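Local coordinates for protein cysteine synthase (Fusobacterium nucleatum subsp. nucleatum, PDB 5Z5C) that uses pyridoxal 5'-phosphate and probably acts on cysteine, as a hydrogen sulfide-producing lyase related to the cysteine synthases, at residues R230-S235 with L309-M314; L23-D28 with A279-A284; F183-G186 with G191-M194. All coordinates share one frame; numbering follows the deposited sequence.

Contact 1: residues R230-S235 with L309-M314; sequences RIEGIS and LSTDLM. With PLP (pyridoxal-5'-phosphate), chain G.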
ATOM      1  N   ARG B 230      10.451 -19.764  -3.419  1.00 39.20           N
ATOM      2  CA  ARG B 230      10.046 -18.686  -2.509  1.00 38.25           C
ATOM      3  C   ARG B 230       9.680 -17.387  -3.229  1.00 37.75           C
ATOM      4  O   ARG B 230       9.452 -16.360  -2.572  1.00 36.85           O
ATOM      5  CB  ARG B 230      11.136 -18.491  -1.453  1.00 37.73           C
ATOM      6  CG  ARG B 230      11.519 -19.766  -0.697  1.00 38.35           C
ATOM      7  CD  ARG B 230      12.837 -19.589   0.051  1.00 38.00           C
ATOM      8  NE  ARG B 230      13.977 -19.527  -0.864  1.00 37.56           N
ATOM      9  CZ  ARG B 230      15.202 -19.085  -0.526  1.00 37.36           C
ATOM     10  NH1 ARG B 230      15.456 -18.702   0.719  1.00 37.34           N
ATOM     11  NH2 ARG B 230      16.171 -19.048  -1.434  1.00 36.95           N
ATOM     12  N   ILE B 231       9.619 -17.415  -4.566  1.00 37.94           N
ATOM     13  CA  ILE B 231       9.223 -16.249  -5.352  1.00 38.32           C
ATOM     14  C   ILE B 231       7.687 -16.219  -5.450  1.00 38.90           C
ATOM     15  O   ILE B 231       7.098 -16.538  -6.483  1.00 38.48           O
ATOM     16  CB  ILE B 231       9.885 -16.148  -6.766  1.00 38.15           C
ATOM     17  CG1 ILE B 231      11.399 -16.409  -6.708  1.00 38.93           C
ATOM     18  CG2 ILE B 231       9.676 -14.736  -7.352  1.00 37.30           C
ATOM     19  CD1 ILE B 231      12.087 -16.523  -8.073  1.00 38.36           C
ATOM     20  N   GLU B 232       7.056 -15.765  -4.363  1.00 40.02           N
ATOM     21  CA  GLU B 232       5.603 -15.730  -4.262  1.00 40.93           C
ATOM     22  C   GLU B 232       4.973 -14.927  -5.418  1.00 40.04           C
ATOM     23  O   GLU B 232       5.461 -13.859  -5.814  1.00 39.17           O
ATOM     24  CB  GLU B 232       5.162 -15.218  -2.875  1.00 42.81           C
ATOM     25  CG  GLU B 232       5.589 -16.167  -1.753  1.00 45.13           C
ATOM     26  CD  GLU B 232       5.084 -15.797  -0.368  1.00 47.14           C
ATOM     27  OE1 GLU B 232       3.870 -15.527  -0.214  1.00 46.82           O
ATOM     28  OE2 GLU B 232       5.903 -15.818   0.577  1.00 49.77           O
ATOM     29  N   GLY B 233       3.920 -15.496  -5.983  1.00 39.90           N
ATOM     30  CA  GLY B 233       3.184 -14.895  -7.076  1.00 40.12           C
ATOM     31  C   GLY B 233       3.557 -15.398  -8.460  1.00 40.11           C
ATOM     32  O   GLY B 233       2.772 -15.192  -9.379  1.00 39.92           O
ATOM     33  N   ILE B 234       4.752 -15.985  -8.650  1.00 40.43           N
ATOM     34  CA  ILE B 234       5.114 -16.539  -9.971  1.00 41.49           C
ATOM     35  C   ILE B 234       5.285 -18.067  -9.953  1.00 44.01           C
ATOM     36  O   ILE B 234       5.585 -18.664  -8.912  1.00 42.35           O
ATOM     37  CB  ILE B 234       6.348 -15.866 -10.616  1.00 41.01           C
ATOM     38  CG1 ILE B 234       7.644 -16.149  -9.831  1.00 40.74           C
ATOM     39  CG2 ILE B 234       6.103 -14.363 -10.792  1.00 40.29           C
ATOM     40  CD1 ILE B 234       8.899 -15.855 -10.628  1.00 40.43           C
ATOM     41  N   SER B 235       5.100 -18.658 -11.137  1.00 47.67           N
ATOM     42  CA  SER B 235       5.149 -20.112 -11.372  1.00 52.36           C
ATOM     43  C   SER B 235       4.758 -21.003 -10.162  1.00 54.98           C
ATOM     44  O   SER B 235       5.588 -21.562  -9.458  1.00 51.70           O
ATOM     45  CB  SER B 235       6.520 -20.484 -11.939  1.00 54.14           C
ATOM     46  OG  SER B 235       7.534 -20.256 -10.977  1.00 55.95           O
ATOM     47  N   LEU B 309       6.642 -10.460   5.764  1.00 38.10           N
ATOM     48  CA  LEU B 309       7.437 -10.161   6.965  1.00 39.44           C
ATOM     49  C   LEU B 309       7.792 -11.410   7.815  1.00 42.09           C
ATOM     50  O   LEU B 309       8.496 -11.291   8.786  1.00 43.75           O
ATOM     51  CB  LEU B 309       6.756  -9.090   7.849  1.00 38.22           C
ATOM     52  CG  LEU B 309       6.432  -7.732   7.173  1.00 37.35           C
ATOM     53  CD1 LEU B 309       5.818  -6.755   8.161  1.00 37.00           C
ATOM     54  CD2 LEU B 309       7.666  -7.121   6.531  1.00 36.79           C
ATOM     55  N   SER B 310       7.297 -12.586   7.484  1.00 44.35           N
ATOM     56  CA  SER B 310       7.799 -13.781   8.120  1.00 46.15           C
ATOM     57  C   SER B 310       8.399 -14.736   7.093  1.00 45.94           C
ATOM     58  O   SER B 310       8.583 -15.905   7.399  1.00 48.44           O
ATOM     59  CB  SER B 310       6.671 -14.429   8.896  1.00 49.06           C
ATOM     60  OG  SER B 310       5.727 -14.924   7.962  1.00 52.98           O
ATOM     61  N   THR B 311       8.729 -14.243   5.895  1.00 43.44           N
ATOM     62  CA  THR B 311       9.383 -15.058   4.886  1.00 43.18           C
ATOM     63  C   THR B 311      10.910 -14.915   4.993  1.00 41.92           C
ATOM     64  O   THR B 311      11.428 -14.191   5.845  1.00 40.47           O
ATOM     65  CB  THR B 311       8.880 -14.704   3.458  1.00 43.06           C
ATOM     66  OG1 THR B 311       9.433 -13.438   3.036  1.00 42.39           O
ATOM     67  CG2 THR B 311       7.330 -14.698   3.428  1.00 42.96           C
ATOM     68  N   ASP B 312      11.638 -15.603   4.124  1.00 41.67           N
ATOM     69  CA  ASP B 312      13.105 -15.451   4.095  1.00 41.70           C
ATOM     70  C   ASP B 312      13.599 -14.054   3.668  1.00 39.95           C
ATOM     71  O   ASP B 312      14.768 -13.709   3.842  1.00 37.61           O
ATOM     72  CB  ASP B 312      13.731 -16.517   3.193  1.00 42.96           C
ATOM     73  CG  ASP B 312      13.628 -17.909   3.778  1.00 44.79           C
ATOM     74  OD1 ASP B 312      13.454 -18.032   5.016  1.00 46.38           O
ATOM     75  OD2 ASP B 312      13.733 -18.870   3.014  1.00 46.52           O
ATOM     76  N   LEU B 313      12.697 -13.241   3.132  1.00 39.85           N
ATOM     77  CA  LEU B 313      12.989 -11.813   2.940  1.00 39.69           C
ATOM     78  C   LEU B 313      13.585 -11.204   4.216  1.00 39.58           C
ATOM     79  O   LEU B 313      14.422 -10.364   4.120  1.00 37.61           O
ATOM     80  CB  LEU B 313      11.724 -11.076   2.493  1.00 39.13           C
ATOM     81  CG  LEU B 313      11.807  -9.670   1.936  1.00 38.87           C
ATOM     82  CD1 LEU B 313      12.895  -9.565   0.878  1.00 38.48           C
ATOM     83  CD2 LEU B 313      10.463  -9.258   1.354  1.00 38.90           C
ATOM     84  N   MET B 314      13.211 -11.708   5.399  1.00 42.11           N
ATOM     85  CA  MET B 314      13.727 -11.219   6.689  1.00 44.39           C
ATOM     86  C   MET B 314      15.009 -11.864   7.221  1.00 45.44           C
ATOM     87  O   MET B 314      15.488 -11.465   8.271  1.00 45.51           O
ATOM     88  CB  MET B 314      12.671 -11.422   7.764  1.00 46.95           C
ATOM     89  CG  MET B 314      11.320 -10.826   7.441  1.00 48.24           C
ATOM     90  SD  MET B 314      11.293  -9.026   7.428  1.00 51.23           S
ATOM     91  CE  MET B 314      11.384  -8.686   5.672  1.00 49.65           C
TER
HETATM   92  N1  PLP G 401       4.347 -11.033  -8.506  1.00 34.81           N
HETATM   93  C2  PLP G 401       3.341 -10.981  -7.605  1.00 34.42           C
HETATM   94  C2A PLP G 401       3.554 -10.492  -6.199  1.00 33.95           C
HETATM   95  C3  PLP G 401       1.991 -11.412  -8.011  1.00 34.88           C
HETATM   96  O3  PLP G 401       0.962 -11.382  -7.141  1.00 34.90           O
HETATM   97  C4  PLP G 401       1.786 -11.901  -9.388  1.00 35.71           C
HETATM   98  C4A PLP G 401       0.447 -12.352  -9.829  1.00 35.93           C
HETATM   99  C5  PLP G 401       2.960 -11.910 -10.283  1.00 35.31           C
HETATM  100  C6  PLP G 401       4.184 -11.475  -9.778  1.00 35.08           C
HETATM  101  C5A PLP G 401       2.801 -12.403 -11.706  1.00 36.43           C
HETATM  102  O4P PLP G 401       1.925 -11.584 -12.496  1.00 36.57           O
HETATM  103  P   PLP G 401       0.961 -12.197 -13.636  1.00 35.96           P
HETATM  104  O1P PLP G 401      -0.067 -12.997 -12.888  1.00 36.20           O
HETATM  105  O2P PLP G 401       0.447 -10.987 -14.376  1.00 35.61           O
HETATM  106  O3P PLP G 401       1.912 -13.014 -14.488  1.00 36.40           O
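Arg230 and Asp312 form the salt bridge that joins residues 230-235 to residues 309-314. The arginine side chain leaves CB with CG anti to the carbonyl carbon (chi1 -54°). CD is the first atom to come near the aspartate, 3.2 Å from Asp312 OD2. A bend about the CG-CD bond brings NE and CZ past the same oxygen at longer range. The tip makes the bond: Arg230 NH1 donates to Asp312 OD2 at 2.9 Å, and the N-H points almost straight at it (166°). The oxygen lies in the guanidinium plane, at its edge. It is met on its anti side, and the donor stands somewhat out of the carboxylate plane. The planes are 72° apart, and only NH1 bonds to OD2, so the bridge is single-point. Arg230 also pairs with Glu317 through NH1 and with Asp256 through NH2. With Asp312, these acids probably fix the guanidinium. Asp312 OD1 is in turn paired with Arg315.

A second, lighter touch lies nearby. Glu232 and Thr311 approach from opposite directions, and Glu232 OE2 stops 3.4 Å from the methyl Thr311 CG2. Thr311 OG1 accepts from Leu313 N, an ST turn, and is hydrogen-bonded to Tyr308 O.

Residues Ile231 to Ile234 form a type II beta turn against the cofactor, with Glu232 and Gly233 at its corners. Gly233 O lies 3.4 Å from C5 of PLP, and Ile234 CG2 lies 3.6 Å from C6.

The contact sits near the surface. Arg230 and Asp312 both rest on Ile260 of helix 256-263. Thr311 touches Ile275 at the start of helix 275-288, and Ile234 packs on strand 210-214.

Contact 2: residues L23-D28 with A279-A284; sequences LELIFD and ANFIGA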
ATOM      1  N   LEU B  23      10.104   4.612 -11.839  1.00 29.65           N
ATOM      2  CA  LEU B  23      11.338   4.999 -11.163  1.00 29.99           C
ATOM      3  C   LEU B  23      12.558   4.666 -12.035  1.00 30.27           C
ATOM      4  O   LEU B  23      12.624   3.571 -12.584  1.00 29.66           O
ATOM      5  CB  LEU B  23      11.528   4.236  -9.878  1.00 30.84           C
ATOM      6  CG  LEU B  23      10.688   4.374  -8.606  1.00 32.05           C
ATOM      7  CD1 LEU B  23       9.354   4.957  -8.871  1.00 33.62           C
ATOM      8  CD2 LEU B  23      10.429   2.985  -8.008  1.00 32.56           C
ATOM      9  N   GLU B  24      13.523   5.585 -12.125  1.00 30.18           N
ATOM     10  CA  GLU B  24      14.810   5.292 -12.735  1.00 31.21           C
ATOM     11  C   GLU B  24      15.753   4.954 -11.617  1.00 30.76           C
ATOM     12  O   GLU B  24      16.116   5.841 -10.816  1.00 30.28           O
ATOM     13  CB  GLU B  24      15.344   6.479 -13.517  1.00 32.57           C
ATOM     14  CG  GLU B  24      16.618   6.217 -14.287  1.00 33.46           C
ATOM     15  CD  GLU B  24      17.268   7.473 -14.863  1.00 34.99           C
ATOM     16  OE1 GLU B  24      16.712   8.581 -14.708  1.00 35.55           O
ATOM     17  OE2 GLU B  24      18.367   7.358 -15.440  1.00 35.99           O
ATOM     18  N   LEU B  25      16.141   3.681 -11.566  1.00 30.74           N
ATOM     19  CA  LEU B  25      17.075   3.167 -10.552  1.00 31.25           C
ATOM     20  C   LEU B  25      18.478   2.960 -11.111  1.00 31.86           C
ATOM     21  O   LEU B  25      18.688   2.175 -12.049  1.00 31.44           O
ATOM     22  CB  LEU B  25      16.578   1.845  -9.977  1.00 31.77           C
ATOM     23  CG  LEU B  25      15.137   1.861  -9.424  1.00 31.95           C
ATOM     24  CD1 LEU B  25      14.773   0.498  -8.862  1.00 31.92           C
ATOM     25  CD2 LEU B  25      15.033   2.941  -8.363  1.00 32.15           C
ATOM     26  N   ILE B  26      19.440   3.660 -10.502  1.00 32.22           N
ATOM     27  CA  ILE B  26      20.866   3.582 -10.867  1.00 32.80           C
ATOM     28  C   ILE B  26      21.579   2.720  -9.836  1.00 32.85           C
ATOM     29  O   ILE B  26      21.336   2.830  -8.638  1.00 31.67           O
ATOM     30  CB  ILE B  26      21.481   4.988 -10.964  1.00 34.19           C
ATOM     31  CG1 ILE B  26      20.815   5.691 -12.160  1.00 35.31           C
ATOM     32  CG2 ILE B  26      23.000   4.940 -11.111  1.00 34.81           C
ATOM     33  CD1 ILE B  26      21.421   6.999 -12.556  1.00 37.06           C
ATOM     34  N   PHE B  27      22.433   1.838 -10.333  1.00 33.28           N
ATOM     35  CA  PHE B  27      23.201   0.929  -9.526  1.00 34.41           C
ATOM     36  C   PHE B  27      24.537   0.593 -10.218  1.00 36.14           C
ATOM     37  O   PHE B  27      24.715   0.866 -11.404  1.00 36.05           O
ATOM     38  CB  PHE B  27      22.413  -0.353  -9.294  1.00 33.54           C
ATOM     39  CG  PHE B  27      22.008  -1.064 -10.534  1.00 33.15           C
ATOM     40  CD1 PHE B  27      20.948  -0.613 -11.292  1.00 33.66           C
ATOM     41  CD2 PHE B  27      22.665  -2.219 -10.940  1.00 33.90           C
ATOM     42  CE1 PHE B  27      20.564  -1.272 -12.445  1.00 33.25           C
ATOM     43  CE2 PHE B  27      22.283  -2.883 -12.105  1.00 33.78           C
ATOM     44  CZ  PHE B  27      21.227  -2.415 -12.851  1.00 33.62           C
ATOM     45  N   ASP B  28      25.431  -0.006  -9.452  1.00 38.53           N
ATOM     46  CA  ASP B  28      26.726  -0.542  -9.962  1.00 41.70           C
ATOM     47  C   ASP B  28      26.591  -2.033 -10.066  1.00 40.75           C
ATOM     48  O   ASP B  28      26.088  -2.682  -9.154  1.00 39.03           O
ATOM     49  CB  ASP B  28      27.901  -0.173  -9.052  1.00 44.56           C
ATOM     50  CG  ASP B  28      28.330   1.278  -9.192  1.00 49.18           C
ATOM     51  OD1 ASP B  28      27.963   1.931 -10.211  1.00 51.82           O
ATOM     52  OD2 ASP B  28      29.042   1.788  -8.280  1.00 55.02           O
ATOM     53  N   ALA B 279      13.182 -10.453  -7.996  1.00 30.94           N
ATOM     54  CA  ALA B 279      13.320 -11.352  -9.132  1.00 31.87           C
ATOM     55  C   ALA B 279      13.343 -10.589 -10.436  1.00 32.22           C
ATOM     56  O   ALA B 279      14.278 -10.743 -11.237  1.00 32.39           O
ATOM     57  CB  ALA B 279      12.188 -12.392  -9.153  1.00 31.96           C
ATOM     58  N   ASN B 280      12.339  -9.734 -10.631  1.00 32.25           N
ATOM     59  CA  ASN B 280      12.266  -8.862 -11.823  1.00 32.17           C
ATOM     60  C   ASN B 280      13.465  -7.953 -12.013  1.00 31.81           C
ATOM     61  O   ASN B 280      13.855  -7.701 -13.150  1.00 32.49           O
ATOM     62  CB  ASN B 280      10.963  -8.011 -11.811  1.00 32.34           C
ATOM     63  CG  ASN B 280       9.738  -8.841 -12.116  1.00 33.12           C
ATOM     64  OD1 ASN B 280       9.878  -9.976 -12.547  1.00 34.69           O
ATOM     65  ND2 ASN B 280       8.539  -8.295 -11.900  1.00 32.92           N
ATOM     66  N   PHE B 281      14.014  -7.412 -10.930  1.00 31.20           N
ATOM     67  CA  PHE B 281      15.160  -6.550 -11.020  1.00 31.36           C
ATOM     68  C   PHE B 281      16.373  -7.320 -11.599  1.00 31.53           C
ATOM     69  O   PHE B 281      17.043  -6.826 -12.532  1.00 30.28           O
ATOM     70  CB  PHE B 281      15.528  -5.970  -9.652  1.00 31.74           C
ATOM     71  CG  PHE B 281      16.588  -4.897  -9.720  1.00 32.14           C
ATOM     72  CD1 PHE B 281      17.965  -5.241  -9.729  1.00 33.03           C
ATOM     73  CD2 PHE B 281      16.237  -3.569  -9.793  1.00 32.19           C
ATOM     74  CE1 PHE B 281      18.940  -4.257  -9.792  1.00 33.14           C
ATOM     75  CE2 PHE B 281      17.207  -2.580  -9.866  1.00 32.36           C
ATOM     76  CZ  PHE B 281      18.555  -2.917  -9.837  1.00 32.96           C
ATOM     77  N   ILE B 282      16.613  -8.511 -11.026  1.00 32.14           N
ATOM     78  CA  ILE B 282      17.694  -9.400 -11.448  1.00 32.97           C
ATOM     79  C   ILE B 282      17.431  -9.784 -12.890  1.00 33.30           C
ATOM     80  O   ILE B 282      18.325  -9.694 -13.724  1.00 33.24           O
ATOM     81  CB  ILE B 282      17.794 -10.683 -10.578  1.00 33.78           C
ATOM     82  CG1 ILE B 282      18.306 -10.398  -9.147  1.00 33.95           C
ATOM     83  CG2 ILE B 282      18.626 -11.714 -11.279  1.00 34.35           C
ATOM     84  CD1 ILE B 282      19.545  -9.525  -9.064  1.00 34.12           C
ATOM     85  N   GLY B 283      16.189 -10.177 -13.177  1.00 33.36           N
ATOM     86  CA  GLY B 283      15.727 -10.435 -14.537  1.00 33.81           C
ATOM     87  C   GLY B 283      16.108  -9.377 -15.530  1.00 34.19           C
ATOM     88  O   GLY B 283      16.728  -9.661 -16.570  1.00 34.72           O
ATOM     89  N   ALA B 284      15.761  -8.146 -15.210  1.00 33.81           N
ATOM     90  CA  ALA B 284      16.003  -7.039 -16.087  1.00 34.15           C
ATOM     91  C   ALA B 284      17.519  -6.799 -16.331  1.00 34.93           C
ATOM     92  O   ALA B 284      17.915  -6.305 -17.403  1.00 34.62           O
ATOM     93  CB  ALA B 284      15.384  -5.795 -15.468  1.00 34.01           C
TER
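The ring of Phe27 has the tip of Phe281 over one face. Phe281 CZ stands 3.6 Å above the Phe27 plane, offset toward the rim, and is closest to CD1 and CE1. Leu25 O lies at the edge of the Phe27 ring, in its plane. The edge of Phe281 in turn carries two neighbours, Phe27 and the methyl Leu25 CD1. The stack is edge-to-face, with ring centroids 5.0 Å apart and planes at 60°, a tilted version of the T shape. The two phenylalanines come from opposite directions. Phe281 reaches out from its helix with CG anti to the backbone N (chi1 -171°). Phe27 is turned between its backbone N and carbonyl carbon (chi1 58°), and its face is offered to the helix. Leu25, two residues back on the same side of the strand, adds CD1 at 4.1 Å from Phe281 CE2. All three side chains are buried and apolar. Met262 of helix 256-263 also packs on Phe281, and Ile36 of strand 33-37 on Phe27. Phe281 is thus shared by alternate residues of the strand. This joins the antiparallel sheet to helix 275-288 in a PLP enzyme probably of fold type II, like other cysteine synthases.

Contact 3: residues F183-G186 with G191-M194; sequences FVAG and GTVM. With PLP (pyridoxal-5'-phosphate), chain G.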
ATOM      1  N   PHE B 183      11.883  -5.479 -21.843  1.00 34.60           N
ATOM      2  CA  PHE B 183      11.022  -5.585 -20.683  1.00 34.94           C
ATOM      3  C   PHE B 183      11.077  -7.040 -20.188  1.00 35.65           C
ATOM      4  O   PHE B 183      11.018  -7.954 -21.014  1.00 37.28           O
ATOM      5  CB  PHE B 183       9.572  -5.247 -21.066  1.00 34.70           C
ATOM      6  CG  PHE B 183       8.584  -5.479 -19.952  1.00 34.60           C
ATOM      7  CD1 PHE B 183       8.309  -4.459 -19.023  1.00 34.53           C
ATOM      8  CD2 PHE B 183       7.999  -6.702 -19.780  1.00 34.24           C
ATOM      9  CE1 PHE B 183       7.442  -4.670 -17.966  1.00 33.64           C
ATOM     10  CE2 PHE B 183       7.122  -6.918 -18.746  1.00 34.60           C
ATOM     11  CZ  PHE B 183       6.850  -5.902 -17.837  1.00 34.36           C
ATOM     12  N   VAL B 184      11.093  -7.231 -18.863  1.00 34.72           N
ATOM     13  CA  VAL B 184      11.098  -8.532 -18.205  1.00 34.48           C
ATOM     14  C   VAL B 184      10.013  -8.520 -17.132  1.00 34.19           C
ATOM     15  O   VAL B 184       9.848  -7.490 -16.423  1.00 33.48           O
ATOM     16  CB  VAL B 184      12.480  -8.774 -17.511  1.00 35.42           C
ATOM     17  CG1 VAL B 184      12.501 -10.118 -16.798  1.00 36.43           C
ATOM     18  CG2 VAL B 184      13.619  -8.676 -18.518  1.00 35.59           C
ATOM     19  N   ALA B 185       9.280  -9.628 -17.008  1.00 33.99           N
ATOM     20  CA  ALA B 185       8.371  -9.838 -15.894  1.00 34.16           C
ATOM     21  C   ALA B 185       8.178 -11.316 -15.577  1.00 34.86           C
ATOM     22  O   ALA B 185       7.914 -12.131 -16.485  1.00 34.90           O
ATOM     23  CB  ALA B 185       6.999  -9.214 -16.179  1.00 33.88           C
ATOM     24  N   GLY B 186       8.257 -11.636 -14.277  1.00 35.00           N
ATOM     25  CA  GLY B 186       7.854 -12.937 -13.758  1.00 35.32           C
ATOM     26  C   GLY B 186       6.428 -13.282 -14.189  1.00 35.79           C
ATOM     27  O   GLY B 186       5.564 -12.399 -14.298  1.00 34.38           O
ATOM     28  N   GLY B 191      -0.440 -12.567 -17.383  1.00 39.40           N
ATOM     29  CA  GLY B 191      -1.167 -11.420 -17.884  1.00 38.77           C
ATOM     30  C   GLY B 191      -0.266 -10.211 -18.001  1.00 37.43           C
ATOM     31  O   GLY B 191      -0.412  -9.429 -18.926  1.00 37.45           O
ATOM     32  N   THR B 192       0.671 -10.064 -17.073  1.00 36.25           N
ATOM     33  CA  THR B 192       1.573  -8.927 -17.088  1.00 35.87           C
ATOM     34  C   THR B 192       2.519  -8.927 -18.303  1.00 36.22           C
ATOM     35  O   THR B 192       2.577  -7.955 -19.076  1.00 36.11           O
ATOM     36  CB  THR B 192       2.357  -8.846 -15.749  1.00 35.05           C
ATOM     37  OG1 THR B 192       1.420  -8.584 -14.699  1.00 34.26           O
ATOM     38  CG2 THR B 192       3.430  -7.736 -15.806  1.00 35.04           C
ATOM     39  N   VAL B 193       3.255 -10.009 -18.486  1.00 36.21           N
ATOM     40  CA  VAL B 193       4.208 -10.039 -19.592  1.00 36.92           C
ATOM     41  C   VAL B 193       3.556  -9.985 -20.981  1.00 37.57           C
ATOM     42  O   VAL B 193       4.011  -9.233 -21.832  1.00 38.21           O
ATOM     43  CB  VAL B 193       5.171 -11.248 -19.481  1.00 37.03           C
ATOM     44  CG1 VAL B 193       4.499 -12.560 -19.869  1.00 37.49           C
ATOM     45  CG2 VAL B 193       6.435 -11.023 -20.273  1.00 37.26           C
ATOM     46  N   MET B 194       2.461 -10.703 -21.166  1.00 39.47           N
ATOM     47  CA  MET B 194       1.721 -10.742 -22.440  1.00 40.74           C
ATOM     48  C   MET B 194       1.104  -9.394 -22.786  1.00 39.87           C
ATOM     49  O   MET B 194       1.230  -8.925 -23.901  1.00 39.66           O
ATOM     50  CB  MET B 194       0.604 -11.792 -22.399  1.00 42.53           C
ATOM     51  CG  MET B 194       1.083 -13.238 -22.279  1.00 44.43           C
ATOM     52  SD  MET B 194       2.093 -13.835 -23.660  1.00 47.77           S
ATOM     53  CE  MET B 194       1.154 -13.221 -25.056  1.00 47.38           C
TER
HETATM   54  N1  PLP G 401       4.347 -11.033  -8.506  1.00 34.81           N
HETATM   55  C2  PLP G 401       3.341 -10.981  -7.605  1.00 34.42           C
HETATM   56  C2A PLP G 401       3.554 -10.492  -6.199  1.00 33.95           C
HETATM   57  C3  PLP G 401       1.991 -11.412  -8.011  1.00 34.88           C
HETATM   58  O3  PLP G 401       0.962 -11.382  -7.141  1.00 34.90           O
HETATM   59  C4  PLP G 401       1.786 -11.901  -9.388  1.00 35.71           C
HETATM   60  C4A PLP G 401       0.447 -12.352  -9.829  1.00 35.93           C
HETATM   61  C5  PLP G 401       2.960 -11.910 -10.283  1.00 35.31           C
HETATM   62  C6  PLP G 401       4.184 -11.475  -9.778  1.00 35.08           C
HETATM   63  C5A PLP G 401       2.801 -12.403 -11.706  1.00 36.43           C
HETATM   64  O4P PLP G 401       1.925 -11.584 -12.496  1.00 36.57           O
HETATM   65  P   PLP G 401       0.961 -12.197 -13.636  1.00 35.96           P
HETATM   66  O1P PLP G 401      -0.067 -12.997 -12.888  1.00 36.20           O
HETATM   67  O2P PLP G 401       0.447 -10.987 -14.376  1.00 35.61           O
HETATM   68  O3P PLP G 401       1.912 -13.014 -14.488  1.00 36.40           O
HETATM   69  O   HOH W   1       3.646 -12.002 -16.445  1.00 34.73           O
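The phosphate site of pyridoxal 5'-phosphate is built here, where strand 182-186 ends and helix 191-196 begins. Thr192 grips one phosphate oxygen twice. Its hydroxyl donates from Thr192 OG1 to PLP O2P at 2.6 Å. Its backbone Thr192 N donates to the same O2P at 2.9 Å, with a bent N-H angle of 141°. OG1 can join the amide because it lies beside the backbone N (chi1 -65°). The same torsion sends the methyl CG2 the other way, toward the strand.

A water bridges strand, helix and cofactor. It donates to Gly186 O at 2.9 Å. It donates as well to O3P of PLP at 2.8 Å. It accepts from Val193 N at 2.9 Å. The carbonyl at the strand end and an amide in the first turn of the helix are thus both satisfied through one molecule.

This strand-turn-helix is the phosphate-binding element of the fold. Gly188 and Gly190 by their amides, and Thr189 by its hydroxyl, also hydrogen-bond the cofactor, probably at the phosphate, as in related enzymes. The phosphate lies at the N-terminus of helix 191-196, whose dipole would probably help to stabilise its negative charge.

Behind the phosphate the packing is apolar. Thr192 CG2 rests 3.9 Å from Ala185 CB and meets the Phe183 ring at its edge, near the ring plane. Val193 lies alongside: its CB is 4.3 Å from Ala185 CB, and its CG2 is 4.4 Å from Phe183 CE2. Phe183 and Ala185 point to the helix, while Val184 between them points away. The strand is held in its parallel sheet by backbone bonds to Cys210 and Leu212 on one neighbour and to Val298 on the other. His161 of helix 155-163 touches Thr192.

The three contacts lie 15 to 19 Å apart, centre to centre. Contact 3 is nearest the centre of the chain. It is nested inside the long loop closed by contact 2 and comes before contact 1 opens; contacts 1 and 2 cross along the chain. Helix 275-288 ties them together. Its Ala279 packs on Ile231 of contact 1. Its Asn280 OD1 probably accepts from Gly186 N of contact 3, and Ala284 packs on Val184. Contacts 1 and 3 also meet where Ile234 packs on Gly186. Both touch the cofactor, contact 1 at the ring and contact 3 at the phosphate. Contact 2 does not. The helix, whose Ser276 binds PLP, thus packs on both cofactor-binding segments.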